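Local structure of protein yojF (Bacillus subtilis, 1NJH) at the interface of chains A and B. The protein is of unknown function, belongs to the DUF1806 family and probably forms a two-fold symmetric dimer. Residues are numbered along the deposited sequence; one frame, centred on the assembly and turned at random. Chains: chain A/B, protein yojF.

The interface of chains A and B. Residues chain A 28, 30, 78-82, 108; chain B 46-49.
Antiparallel beta pairing joins two copies of this DUF1806 protein: strand 78-84 of chain A runs beside strand 45-51 of chain B. The interface is two-fold symmetric, so the pairing recurs with the chains exchanged. This suggests a dimer, although the crystal structure alone does not prove one in solution.

Backbone hydrogen bonds carry the pairing. A:Tyr80 N donates to B:Tyr49 O at 2.7 Å, fairly straight at 160°. B:Tyr49 N returns a bond to A:Tyr80 O at 2.8 Å, more bent at 137°. Two residues further along strand 78-84, A:Glu82 N gives its hydrogen to B:Val47 O at 2.9 Å. All three donors lie in the plane of the carbonyl they meet.

On one side of the paired strands, both tyrosines hold CG anti to the backbone N (chi1 175° in A:Tyr80). They cross obliquely and touch through their CB atoms, 3.9 Å apart. CG1 of B:Val46 meets the CD2–CE2 side of the A:Tyr80 ring. A water in that ring's plane links the phenol OH of A:Tyr80 to B:Val46 O, and makes a weak contact with the A:Glu82 carboxylate.

Apolar contacts lie on the other side. The methyl CG2 of A:Thr30 presses tightly on B:Ala48 CB and also reaches B:Val47 CG1, at 3.6 Å. A:Ile108 slides past B:Val47 in the opposite direction, its tip CD1 lying 3.3 Å from the carbonyl oxygen B:Val47 O and near B:Val47 CG1.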
loop_
_atom_site.group_PDB
_atom_site.type_symbol
_atom_site.label_atom_id
_atom_site.label_comp_id
_atom_site.label_asym_id
_atom_site.label_seq_id
_atom_site.Cartn_x
_atom_site.Cartn_y
_atom_site.Cartn_z
ATOM N N LEU A 28 -4.843 -0.694 -3.187
ATOM C CA LEU A 28 -3.880 -1.738 -2.828
ATOM C C LEU A 28 -4.132 -2.029 -1.371
ATOM O O LEU A 28 -4.008 -1.144 -0.527
ATOM C CB LEU A 28 -2.448 -1.251 -3.022
ATOM C CG LEU A 28 -1.362 -2.254 -2.612
ATOM C CD1 LEU A 28 -1.456 -3.519 -3.459
ATOM C CD2 LEU A 28 0.004 -1.596 -2.749
ATOM N N THR A 30 -3.974 -5.244 1.893
ATOM C CA THR A 30 -3.548 -6.548 2.402
ATOM C C THR A 30 -4.332 -6.793 3.686
ATOM O O THR A 30 -4.470 -5.903 4.520
ATOM C CB THR A 30 -2.014 -6.619 2.710
ATOM O OG1 THR A 30 -1.627 -5.557 3.588
ATOM C CG2 THR A 30 -1.222 -6.509 1.436
ATOM N N TRP A 78 7.344 3.249 -6.832
ATOM C CA TRP A 78 6.957 1.912 -7.246
ATOM C C TRP A 78 5.713 1.423 -6.535
ATOM O O TRP A 78 5.443 1.833 -5.411
ATOM C CB TRP A 78 8.049 0.902 -6.891
ATOM C CG TRP A 78 9.434 1.277 -7.275
ATOM C CD1 TRP A 78 10.198 2.270 -6.735
ATOM C CD2 TRP A 78 10.226 0.654 -8.278
ATOM N NE1 TRP A 78 11.430 2.303 -7.346
ATOM C CE2 TRP A 78 11.472 1.319 -8.299
ATOM C CE3 TRP A 78 10.007 -0.406 -9.164
ATOM C CZ2 TRP A 78 12.497 0.957 -9.176
ATOM C CZ3 TRP A 78 11.031 -0.771 -10.038
ATOM C CH2 TRP A 78 12.260 -0.087 -10.035
ATOM N N ILE A 79 4.969 0.542 -7.206
ATOM C CA ILE A 79 3.807 -0.107 -6.618
ATOM C C ILE A 79 4.055 -1.569 -6.943
ATOM O O ILE A 79 4.311 -1.943 -8.103
ATOM C CB ILE A 79 2.494 0.365 -7.238
ATOM C CG1 ILE A 79 2.258 1.823 -6.871
ATOM C CG2 ILE A 79 1.350 -0.550 -6.770
ATOM C CD1 ILE A 79 0.978 2.394 -7.446
ATOM N N TYR A 80 4.024 -2.404 -5.914
ATOM C CA TYR A 80 4.311 -3.812 -6.086
ATOM C C TYR A 80 3.378 -4.681 -5.243
ATOM O O TYR A 80 3.064 -4.345 -4.098
ATOM C CB TYR A 80 5.767 -4.034 -5.686
ATOM C CG TYR A 80 6.233 -5.457 -5.689
ATOM C CD1 TYR A 80 6.622 -6.087 -6.871
ATOM C CD2 TYR A 80 6.314 -6.173 -4.500
ATOM C CE1 TYR A 80 7.081 -7.403 -6.858
ATOM C CE2 TYR A 80 6.771 -7.482 -4.477
ATOM C CZ TYR A 80 7.153 -8.092 -5.655
ATOM O OH TYR A 80 7.604 -9.400 -5.613
ATOM N N ALA A 81 2.910 -5.781 -5.831
ATOM C CA ALA A 81 2.010 -6.709 -5.144
ATOM C C ALA A 81 2.407 -8.136 -5.523
ATOM O O ALA A 81 2.567 -8.448 -6.704
ATOM C CB ALA A 81 0.552 -6.454 -5.550
ATOM N N GLU A 82 2.555 -8.993 -4.520
ATOM C CA GLU A 82 2.908 -10.402 -4.748
ATOM C C GLU A 82 1.793 -11.297 -4.207
ATOM O O GLU A 82 1.092 -10.921 -3.271
ATOM C CB GLU A 82 4.219 -10.733 -4.029
ATOM C CG GLU A 82 4.489 -12.228 -3.800
ATOM C CD GLU A 82 4.832 -12.984 -5.074
ATOM O OE1 GLU A 82 3.911 -13.314 -5.859
ATOM O OE2 GLU A 82 6.035 -13.241 -5.293
ATOM N N ILE A 108 -4.604 -10.371 -0.595
ATOM C CA ILE A 108 -4.126 -9.161 -1.229
ATOM C C ILE A 108 -5.017 -8.770 -2.386
ATOM O O ILE A 108 -5.624 -9.617 -3.047
ATOM C CB ILE A 108 -2.682 -9.331 -1.725
ATOM C CG1 ILE A 108 -2.199 -8.023 -2.351
ATOM C CG2 ILE A 108 -2.606 -10.502 -2.715
ATOM C CD1 ILE A 108 -0.710 -7.929 -2.467
ATOM N N VAL B 46 8.123 -9.841 0.669
ATOM C CA VAL B 46 7.275 -8.663 0.530
ATOM C C VAL B 46 5.913 -9.083 -0.015
ATOM O O VAL B 46 5.830 -9.931 -0.905
ATOM C CB VAL B 46 7.916 -7.634 -0.430
ATOM C CG1 VAL B 46 6.954 -6.483 -0.686
ATOM C CG2 VAL B 46 9.216 -7.101 0.171
ATOM N N VAL B 47 4.848 -8.503 0.529
ATOM C CA VAL B 47 3.493 -8.818 0.084
ATOM C C VAL B 47 2.927 -7.650 -0.733
ATOM O O VAL B 47 2.559 -7.816 -1.895
ATOM C CB VAL B 47 2.561 -9.102 1.302
ATOM C CG1 VAL B 47 1.103 -9.252 0.855
ATOM C CG2 VAL B 47 3.025 -10.372 2.009
ATOM N N ALA B 48 2.854 -6.477 -0.116
ATOM C CA ALA B 48 2.341 -5.282 -0.785
ATOM C C ALA B 48 3.348 -4.185 -0.535
ATOM O O ALA B 48 3.895 -4.067 0.564
ATOM C CB ALA B 48 0.980 -4.877 -0.228
ATOM N N TYR B 49 3.537 -3.332 -1.529
ATOM C CA TYR B 49 4.551 -2.321 -1.412
ATOM C C TYR B 49 4.242 -1.091 -2.257
ATOM O O TYR B 49 3.953 -1.211 -3.449
ATOM C CB TYR B 49 5.841 -3.016 -1.890
ATOM C CG TYR B 49 7.132 -2.248 -1.923
ATOM C CD1 TYR B 49 8.107 -2.471 -0.950
ATOM C CD2 TYR B 49 7.442 -1.402 -2.991
ATOM C CE1 TYR B 49 9.373 -1.878 -1.036
ATOM C CE2 TYR B 49 8.708 -0.804 -3.093
ATOM C CZ TYR B 49 9.666 -1.051 -2.110
ATOM O OH TYR B 49 10.922 -0.491 -2.193
HETATM O O HOH W 1 7.188 -10.951 -3.186
#